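Local coordinates for protein N-acetylneuraminate lyase (Fusobacterium nucleatum subsp. nucleatum ATCC 25586, PDB 5ZKA) that is a lyase of the dihydrodipicolinate synthetase family, built on a TIM barrel of parallel strands wrapped in helices, at residues E64-S69 with S118-F123; I68-K73 with V103-Y108; A92-I97 with K107-L112. All coordinates share one frame; numbering follows the deposited sequence.

Contact 1: E64-S69 with S118-F123; sequences ENFMIS and SAVTPF
Phe-66 meets Val-120 and Phe-123 in a small, wholly apolar contact at the end of the barrel where its parallel strands finish, in the TIM-barrel fold the end that usually carries the active site. The segment 64-69 belongs to the loop between strand 55-58 and helix 70-84, with a 3-10 turn at 65-67; the segment 118-123 is the end of strand 117-120 and the loop that leaves it. The two rings form an edge-to-face (T-shaped) pair, with planes at 87° and centroids 5.8 Å apart. The edge of Phe-123 is the part presented, toward the face of Phe-66, and CZ of Phe-123 comes within 4.2 Å of CD1 of Phe-66. Closer still is the branched neighbour: Val-120 CG1 reaches Phe-66 CZ at 3.6 Å, approaching the ring obliquely. With CG of Phe-66 anti to its own carbonyl carbon (chi1 -58°), the ring leaves the 3-10 turn in the direction of the strand. On the side of the Phe-66 ring opposite Phe-123, Asn-65 OD1 sits 3.4 Å above the ring centre. Thr-121 O lies in the plane of the Phe-123 ring, at its edge. Around this cluster Gln-93 touches Phe-66, while Thr-156 packs on both Val-120 and Phe-123. Farther out, Glu-64, just before the turn, forms a salt bridge with Lys-269. No hydrogen bond joins the two segments, and only 104 Å² is buried between them. Their direct attraction therefore probably comes mainly from dispersion, with perhaps a small electrostatic share from the edge of one ring facing the other.

Contact 2: I68-K73 with V103-Y108; sequences ISTEEK and VELGKY
Leu-105 straddles Thr-70 and Lys-73 where two neighbouring outer helices of the TIM barrel, 70-84 and 99-112, pack against each other. Its methyls divide the work: CD1 lies 3.9 Å from Lys-73 CD, while CD2 approaches Thr-70 CG2 at 4.1 Å and also touches Lys-73 CB. The threonine methyl stands anti to its backbone N, which sends it across the interface, where it also meets Glu-104 OE2 at 4.0 Å in a crossing at about a right angle. The polar ends find their partners just beyond. Glu-101 OE2 takes both the hydroxyl of Thr-70 and, by a salt bridge, NZ of the extended Lys-73, so that one carboxylate oxygen positions two residues of the facing helix. Glu-104 is salt-bridged to Lys-74. What sets the start of helix 70-84 is a capping box: Glu-72 N donates to Ser-69 OG, and Glu-72 OE1 accepts from Ser-69 N and is also salt-bridged to Arg-283. The bond from Ser-69 N, made to the anti lone pair of Glu-72 OE1, is 3.0 Å long and nearly straight at 175°.

Contact 3: A92-I97 with K107-L112; sequences AQVGSI and KYVTKL
Val-109 lays its CG2 methyl over Ala-92 and Val-94, joining helix 99-112 to strand 89-93 within a beta-alpha-beta unit of the TIM barrel that continues into strand 117-120. CG2 comes to 3.8 Å from Ala-92 CB and 4.0 Å from Val-94 CG1, and the two valines approach tip to tip. That branch of Val-109 occupies the crowded position between backbone N and carbonyl carbon, which turns it from the helix onto the strand and the residue just after it. All three residues are buried, and the fit is purely apolar: the alanine methyl, one residue before the end of the strand, meets a beta-branched residue of the helix. Phe-77, from helix 70-84, packs on both Ala-92 and Val-109 and closes the cluster from the neighbouring helix. Backbone hydrogen bonds of Ala-92 and Val-94 with Ser-118 join this segment to strand 117-120, and the backbone of Gln-93 bonds to Val-58 on strand 55-58. The Gln-93 side chain points away from helix 99-112 and bridges the backbones at the neighbouring strand ends. Its NE2 donates to Gly-59 O, whereas its OE1 accepts from two backbone donors, Val-120 N and Gly-95 N. The bond from Gly-95 N is of ordinary length but bent, 2.9 Å to Gln-93 OE1 with an angle of 133° at the hydrogen, its donor lying 57° out of the carbonyl plane.

How the contacts relate
The three contacts lie in one sector of the barrel, contacts 2 and 3 in its wall and contact 1 at the end where the strands finish. Contacts 2 and 3 lie about 6 Å apart, centre to centre, and share Lys-107 and Tyr-108 of helix 99-112; contact 1 is about 10 Å from contact 2 and 11 Å from contact 3. Contacts 1 and 2 share Ile-68 and Ser-69, and contact 3 is nested within the chain loop that contact 1 closes. Contact 2 thus joins neighbouring helices, contact 3 a helix to its own preceding strand, and contact 1, spanning strand 89-93, a loop to the end of strand 117-120 and the loop after it.

Contact 1: E64-S69 with S118-F123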
loop_
_atom_site.group_PDB
_atom_site.type_symbol
_atom_site.label_atom_id
_atom_site.label_comp_id
_atom_site.label_asym_id
_atom_site.label_seq_id
_atom_site.Cartn_x
_atom_site.Cartn_y
_atom_site.Cartn_z
ATOM N N GLU A 64 -20.005 14.630 -6.279
ATOM C CA GLU A 64 -19.971 15.314 -7.570
ATOM C C GLU A 64 -19.784 16.823 -7.394
ATOM O O GLU A 64 -20.190 17.633 -8.237
ATOM C CB GLU A 64 -21.213 14.969 -8.399
ATOM C CG GLU A 64 -21.259 13.440 -8.698
ATOM C CD GLU A 64 -22.599 12.962 -9.224
ATOM O OE1 GLU A 64 -23.024 13.418 -10.309
ATOM O OE2 GLU A 64 -23.235 12.135 -8.535
ATOM N N ASN A 65 -19.111 17.182 -6.300
ATOM C CA ASN A 65 -18.941 18.582 -5.912
ATOM C C ASN A 65 -18.337 19.436 -7.026
ATOM O O ASN A 65 -18.783 20.569 -7.270
ATOM C CB ASN A 65 -18.059 18.632 -4.665
ATOM C CG ASN A 65 -17.676 20.041 -4.281
ATOM O OD1 ASN A 65 -16.548 20.497 -4.540
ATOM N ND2 ASN A 65 -18.598 20.738 -3.630
ATOM N N PHE A 66 -17.312 18.924 -7.709
ATOM C CA PHE A 66 -16.602 19.769 -8.662
ATOM C C PHE A 66 -17.326 19.883 -9.994
ATOM O O PHE A 66 -16.844 20.593 -10.884
ATOM C CB PHE A 66 -15.164 19.254 -8.816
ATOM C CG PHE A 66 -14.425 19.234 -7.510
ATOM C CD1 PHE A 66 -13.937 20.419 -6.965
ATOM C CD2 PHE A 66 -14.323 18.066 -6.768
ATOM C CE1 PHE A 66 -13.301 20.425 -5.737
ATOM C CE2 PHE A 66 -13.694 18.067 -5.534
ATOM C CZ PHE A 66 -13.174 19.247 -5.026
ATOM N N MET A 67 -18.498 19.248 -10.121
ATOM C CA MET A 67 -19.335 19.355 -11.307
ATOM C C MET A 67 -20.489 20.342 -11.148
ATOM O O MET A 67 -21.239 20.547 -12.107
ATOM C CB MET A 67 -19.887 17.973 -11.683
ATOM C CG MET A 67 -18.885 17.093 -12.433
ATOM S SD MET A 67 -19.617 15.524 -12.959
ATOM C CE MET A 67 -19.434 14.586 -11.467
ATOM N N ILE A 68 -20.651 20.966 -9.981
ATOM C CA ILE A 68 -21.845 21.756 -9.703
ATOM C C ILE A 68 -21.447 23.179 -9.309
ATOM O O ILE A 68 -20.277 23.491 -9.070
ATOM C CB ILE A 68 -22.736 21.108 -8.620
ATOM C CG1 ILE A 68 -22.108 21.266 -7.237
ATOM C CG2 ILE A 68 -22.931 19.618 -8.917
ATOM C CD1 ILE A 68 -22.865 20.575 -6.125
ATOM N N SER A 69 -22.448 24.054 -9.262
ATOM C CA SER A 69 -22.210 25.476 -9.054
ATOM C C SER A 69 -22.023 25.810 -7.575
ATOM O O SER A 69 -22.386 25.042 -6.679
ATOM C CB SER A 69 -23.371 26.295 -9.618
ATOM O OG SER A 69 -24.506 26.148 -8.778
ATOM N N SER A 118 -12.643 20.779 5.124
ATOM C CA SER A 118 -11.627 20.075 4.360
ATOM C C SER A 118 -11.443 20.826 3.053
ATOM O O SER A 118 -12.317 21.584 2.630
ATOM C CB SER A 118 -12.022 18.611 4.104
ATOM O OG SER A 118 -10.914 17.844 3.682
ATOM N N ALA A 119 -10.291 20.638 2.411
ATOM C CA ALA A 119 -10.069 21.328 1.144
ATOM C C ALA A 119 -9.080 20.530 0.313
ATOM O O ALA A 119 -7.959 20.275 0.763
ATOM C CB ALA A 119 -9.556 22.753 1.368
ATOM N N VAL A 120 -9.491 20.158 -0.903
ATOM C CA VAL A 120 -8.573 19.478 -1.808
ATOM C C VAL A 120 -7.400 20.405 -2.133
ATOM O O VAL A 120 -7.531 21.636 -2.130
ATOM C CB VAL A 120 -9.310 19.035 -3.083
ATOM C CG1 VAL A 120 -9.915 20.241 -3.802
ATOM C CG2 VAL A 120 -8.380 18.233 -4.006
ATOM N N THR A 121 -6.232 19.817 -2.392
ATOM C CA THR A 121 -5.123 20.634 -2.860
ATOM C C THR A 121 -5.541 21.369 -4.134
ATOM O O THR A 121 -6.206 20.786 -4.996
ATOM C CB THR A 121 -3.882 19.775 -3.127
ATOM O OG1 THR A 121 -4.200 18.745 -4.072
ATOM C CG2 THR A 121 -3.388 19.129 -1.830
ATOM N N PRO A 122 -5.213 22.655 -4.275
ATOM C CA PRO A 122 -5.573 23.351 -5.517
ATOM C C PRO A 122 -4.889 22.668 -6.695
ATOM O O PRO A 122 -3.752 22.209 -6.589
ATOM C CB PRO A 122 -5.061 24.783 -5.296
ATOM C CG PRO A 122 -4.016 24.655 -4.262
ATOM C CD PRO A 122 -4.409 23.502 -3.378
ATOM N N PHE A 123 -5.607 22.565 -7.811
ATOM C CA PHE A 123 -5.196 21.696 -8.910
ATOM C C PHE A 123 -5.411 22.438 -10.229
ATOM O O PHE A 123 -5.741 23.627 -10.246
ATOM C CB PHE A 123 -5.957 20.360 -8.833
ATOM C CG PHE A 123 -7.459 20.509 -8.834
ATOM C CD1 PHE A 123 -8.158 20.679 -7.648
ATOM C CD2 PHE A 123 -8.168 20.463 -10.024
ATOM C CE1 PHE A 123 -9.543 20.816 -7.647
ATOM C CE2 PHE A 123 -9.552 20.588 -10.034
ATOM C CZ PHE A 123 -10.235 20.776 -8.843
#

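Contact 2: I68-K73 with V103-Y108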
loop_
_atom_site.group_PDB
_atom_site.type_symbol
_atom_site.label_atom_id
_atom_site.label_comp_id
_atom_site.label_asym_id
_atom_site.label_seq_id
_atom_site.Cartn_x
_atom_site.Cartn_y
_atom_site.Cartn_z
ATOM N N ILE A 68 -20.651 20.966 -9.981
ATOM C CA ILE A 68 -21.845 21.756 -9.703
ATOM C C ILE A 68 -21.447 23.179 -9.309
ATOM O O ILE A 68 -20.277 23.491 -9.070
ATOM C CB ILE A 68 -22.736 21.108 -8.620
ATOM C CG1 ILE A 68 -22.108 21.266 -7.237
ATOM C CG2 ILE A 68 -22.931 19.618 -8.917
ATOM C CD1 ILE A 68 -22.865 20.575 -6.125
ATOM N N SER A 69 -22.448 24.054 -9.262
ATOM C CA SER A 69 -22.210 25.476 -9.054
ATOM C C SER A 69 -22.023 25.810 -7.575
ATOM O O SER A 69 -22.386 25.042 -6.679
ATOM C CB SER A 69 -23.371 26.295 -9.618
ATOM O OG SER A 69 -24.506 26.148 -8.778
ATOM N N THR A 70 -21.456 27.000 -7.332
ATOM C CA THR A 70 -21.260 27.469 -5.964
ATOM C C THR A 70 -22.577 27.493 -5.194
ATOM O O THR A 70 -22.637 27.051 -4.042
ATOM C CB THR A 70 -20.622 28.860 -5.977
ATOM O OG1 THR A 70 -19.393 28.815 -6.721
ATOM C CG2 THR A 70 -20.328 29.317 -4.562
ATOM N N GLU A 71 -23.643 27.996 -5.817
ATOM C CA GLU A 71 -24.933 28.036 -5.125
ATOM C C GLU A 71 -25.452 26.634 -4.859
ATOM O O GLU A 71 -26.046 26.374 -3.808
ATOM C CB GLU A 71 -25.953 28.838 -5.934
ATOM C CG GLU A 71 -25.709 30.347 -5.912
ATOM C CD GLU A 71 -25.500 30.902 -4.505
ATOM O OE1 GLU A 71 -26.505 31.145 -3.804
ATOM O OE2 GLU A 71 -24.328 31.108 -4.106
ATOM N N GLU A 72 -25.226 25.716 -5.794
ATOM C CA GLU A 72 -25.648 24.342 -5.584
ATOM C C GLU A 72 -24.856 23.695 -4.453
ATOM O O GLU A 72 -25.424 22.952 -3.641
ATOM C CB GLU A 72 -25.523 23.566 -6.897
ATOM C CG GLU A 72 -26.677 23.886 -7.847
ATOM C CD GLU A 72 -26.477 23.401 -9.274
ATOM O OE1 GLU A 72 -25.318 23.207 -9.700
ATOM O OE2 GLU A 72 -27.500 23.207 -9.973
ATOM N N LYS A 73 -23.550 23.993 -4.360
ATOM C CA LYS A 73 -22.774 23.506 -3.222
ATOM C C LYS A 73 -23.359 24.007 -1.907
ATOM O O LYS A 73 -23.489 23.243 -0.940
ATOM C CB LYS A 73 -21.314 23.941 -3.336
ATOM C CG LYS A 73 -20.542 23.280 -4.467
ATOM C CD LYS A 73 -19.243 24.065 -4.736
ATOM C CE LYS A 73 -18.498 23.558 -5.964
ATOM N NZ LYS A 73 -17.146 24.224 -6.092
ATOM N N VAL A 103 -12.880 30.322 0.305
ATOM C CA VAL A 103 -13.100 31.126 1.504
ATOM C C VAL A 103 -14.582 31.444 1.674
ATOM O O VAL A 103 -15.125 31.368 2.783
ATOM C CB VAL A 103 -12.248 32.406 1.446
ATOM C CG1 VAL A 103 -12.721 33.410 2.496
ATOM C CG2 VAL A 103 -10.749 32.074 1.613
ATOM N N GLU A 104 -15.255 31.814 0.581
ATOM C CA GLU A 104 -16.686 32.095 0.636
ATOM C C GLU A 104 -17.464 30.891 1.158
ATOM O O GLU A 104 -18.319 31.021 2.047
ATOM C CB GLU A 104 -17.183 32.489 -0.753
ATOM C CG GLU A 104 -18.681 32.742 -0.829
ATOM C CD GLU A 104 -19.145 33.061 -2.236
ATOM O OE1 GLU A 104 -18.329 33.579 -3.029
ATOM O OE2 GLU A 104 -20.325 32.802 -2.552
ATOM N N LEU A 105 -17.200 29.713 0.597
ATOM C CA LEU A 105 -17.881 28.504 1.056
ATOM C C LEU A 105 -17.498 28.161 2.491
ATOM O O LEU A 105 -18.337 27.695 3.273
ATOM C CB LEU A 105 -17.549 27.338 0.128
ATOM C CG LEU A 105 -18.142 27.332 -1.280
ATOM C CD1 LEU A 105 -17.426 26.252 -2.098
ATOM C CD2 LEU A 105 -19.627 27.046 -1.234
ATOM N N GLY A 106 -16.228 28.361 2.848
ATOM C CA GLY A 106 -15.796 28.064 4.205
ATOM C C GLY A 106 -16.467 28.951 5.237
ATOM O O GLY A 106 -16.875 28.485 6.304
ATOM N N LYS A 107 -16.603 30.242 4.933
ATOM C CA LYS A 107 -17.334 31.118 5.844
ATOM C C LYS A 107 -18.800 30.714 5.932
ATOM O O LYS A 107 -19.400 30.729 7.017
ATOM C CB LYS A 107 -17.211 32.573 5.387
ATOM C CG LYS A 107 -15.798 33.143 5.474
ATOM C CD LYS A 107 -15.798 34.650 5.205
ATOM C CE LYS A 107 -14.389 35.229 5.274
ATOM N NZ LYS A 107 -14.271 36.553 4.583
ATOM N N TYR A 108 -19.391 30.342 4.796
ATOM C CA TYR A 108 -20.813 30.024 4.769
ATOM C C TYR A 108 -21.119 28.773 5.589
ATOM O O TYR A 108 -22.076 28.757 6.375
ATOM C CB TYR A 108 -21.271 29.858 3.322
ATOM C CG TYR A 108 -22.732 29.515 3.180
ATOM C CD1 TYR A 108 -23.700 30.510 3.210
ATOM C CD2 TYR A 108 -23.143 28.199 3.001
ATOM C CE1 TYR A 108 -25.036 30.204 3.075
ATOM C CE2 TYR A 108 -24.474 27.887 2.860
ATOM C CZ TYR A 108 -25.412 28.890 2.900
ATOM O OH TYR A 108 -26.739 28.582 2.763
#

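Contact 3: A92-I97 with K107-L112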
loop_
_atom_site.group_PDB
_atom_site.type_symbol
_atom_site.label_atom_id
_atom_site.label_comp_id
_atom_site.label_asym_id
_atom_site.label_seq_id
_atom_site.Cartn_x
_atom_site.Cartn_y
_atom_site.Cartn_z
ATOM N N ALA A 92 -17.013 19.604 6.106
ATOM C CA ALA A 92 -17.423 20.278 4.883
ATOM C C ALA A 92 -16.198 20.492 4.007
ATOM O O ALA A 92 -15.280 21.224 4.391
ATOM C CB ALA A 92 -18.103 21.618 5.198
ATOM N N GLN A 93 -16.183 19.853 2.837
ATOM C CA GLN A 93 -15.116 20.057 1.860
ATOM C C GLN A 93 -15.418 21.317 1.054
ATOM O O GLN A 93 -16.433 21.374 0.351
ATOM C CB GLN A 93 -15.004 18.834 0.950
ATOM C CG GLN A 93 -13.648 18.678 0.245
ATOM C CD GLN A 93 -13.464 19.662 -0.882
ATOM O OE1 GLN A 93 -12.393 20.233 -1.056
ATOM N NE2 GLN A 93 -14.516 19.873 -1.654
ATOM N N VAL A 94 -14.552 22.332 1.157
ATOM C CA VAL A 94 -14.787 23.624 0.521
ATOM C C VAL A 94 -13.691 24.001 -0.474
ATOM O O VAL A 94 -13.722 25.099 -1.031
ATOM C CB VAL A 94 -14.962 24.741 1.568
ATOM C CG1 VAL A 94 -16.159 24.444 2.478
ATOM C CG2 VAL A 94 -13.687 24.918 2.380
ATOM N N GLY A 95 -12.738 23.105 -0.736
ATOM C CA GLY A 95 -11.633 23.440 -1.613
ATOM C C GLY A 95 -12.052 23.588 -3.063
ATOM O O GLY A 95 -13.106 23.112 -3.492
ATOM N N SER A 96 -11.179 24.227 -3.844
ATOM C CA SER A 96 -11.520 24.631 -5.205
ATOM C C SER A 96 -10.271 25.229 -5.846
ATOM O O SER A 96 -9.341 25.646 -5.145
ATOM C CB SER A 96 -12.670 25.649 -5.199
ATOM O OG SER A 96 -12.748 26.376 -6.408
ATOM N N ILE A 97 -10.247 25.258 -7.184
ATOM C CA ILE A 97 -9.168 25.976 -7.871
ATOM C C ILE A 97 -9.267 27.462 -7.563
ATOM O O ILE A 97 -8.259 28.174 -7.599
ATOM C CB ILE A 97 -9.201 25.742 -9.400
ATOM C CG1 ILE A 97 -9.238 24.250 -9.740
ATOM C CG2 ILE A 97 -7.983 26.414 -10.099
ATOM C CD1 ILE A 97 -9.583 23.990 -11.208
ATOM N N LYS A 107 -16.603 30.242 4.933
ATOM C CA LYS A 107 -17.334 31.118 5.844
ATOM C C LYS A 107 -18.800 30.714 5.932
ATOM O O LYS A 107 -19.400 30.729 7.017
ATOM C CB LYS A 107 -17.211 32.573 5.387
ATOM C CG LYS A 107 -15.798 33.143 5.474
ATOM C CD LYS A 107 -15.798 34.650 5.205
ATOM C CE LYS A 107 -14.389 35.229 5.274
ATOM N NZ LYS A 107 -14.271 36.553 4.583
ATOM N N TYR A 108 -19.391 30.342 4.796
ATOM C CA TYR A 108 -20.813 30.024 4.769
ATOM C C TYR A 108 -21.119 28.773 5.589
ATOM O O TYR A 108 -22.076 28.757 6.375
ATOM C CB TYR A 108 -21.271 29.858 3.322
ATOM C CG TYR A 108 -22.732 29.515 3.180
ATOM C CD1 TYR A 108 -23.700 30.510 3.210
ATOM C CD2 TYR A 108 -23.143 28.199 3.001
ATOM C CE1 TYR A 108 -25.036 30.204 3.075
ATOM C CE2 TYR A 108 -24.474 27.887 2.860
ATOM C CZ TYR A 108 -25.412 28.890 2.900
ATOM O OH TYR A 108 -26.739 28.582 2.763
ATOM N N VAL A 109 -20.318 27.713 5.433
ATOM C CA VAL A 109 -20.616 26.506 6.196
ATOM C C VAL A 109 -20.241 26.680 7.661
ATOM O O VAL A 109 -20.870 26.081 8.543
ATOM C CB VAL A 109 -19.937 25.275 5.574
ATOM C CG1 VAL A 109 -20.354 25.148 4.123
ATOM C CG2 VAL A 109 -18.415 25.348 5.693
ATOM N N THR A 110 -19.239 27.506 7.955
ATOM C CA THR A 110 -18.939 27.800 9.352
ATOM C C THR A 110 -20.127 28.476 10.026
ATOM O O THR A 110 -20.492 28.121 11.153
ATOM C CB THR A 110 -17.672 28.653 9.439
ATOM O OG1 THR A 110 -16.577 27.912 8.884
ATOM C CG2 THR A 110 -17.348 29.002 10.873
ATOM N N LYS A 111 -20.777 29.412 9.322
ATOM C CA LYS A 111 -21.965 30.073 9.856
ATOM C C LYS A 111 -23.121 29.092 10.032
ATOM O O LYS A 111 -23.923 29.231 10.964
ATOM C CB LYS A 111 -22.368 31.234 8.939
ATOM C CG LYS A 111 -23.595 32.024 9.404
ATOM C CD LYS A 111 -23.920 33.163 8.446
ATOM C CE LYS A 111 -25.115 33.995 8.927
ATOM N NZ LYS A 111 -26.425 33.354 8.622
ATOM N N LEU A 112 -23.234 28.100 9.140
ATOM C CA LEU A 112 -24.271 27.077 9.270
ATOM C C LEU A 112 -24.055 26.191 10.489
ATOM O O LEU A 112 -25.013 25.599 10.986
ATOM C CB LEU A 112 -24.327 26.199 8.012
ATOM C CG LEU A 112 -24.926 26.752 6.712
ATOM C CD1 LEU A 112 -24.830 25.714 5.610
ATOM C CD2 LEU A 112 -26.369 27.226 6.867
#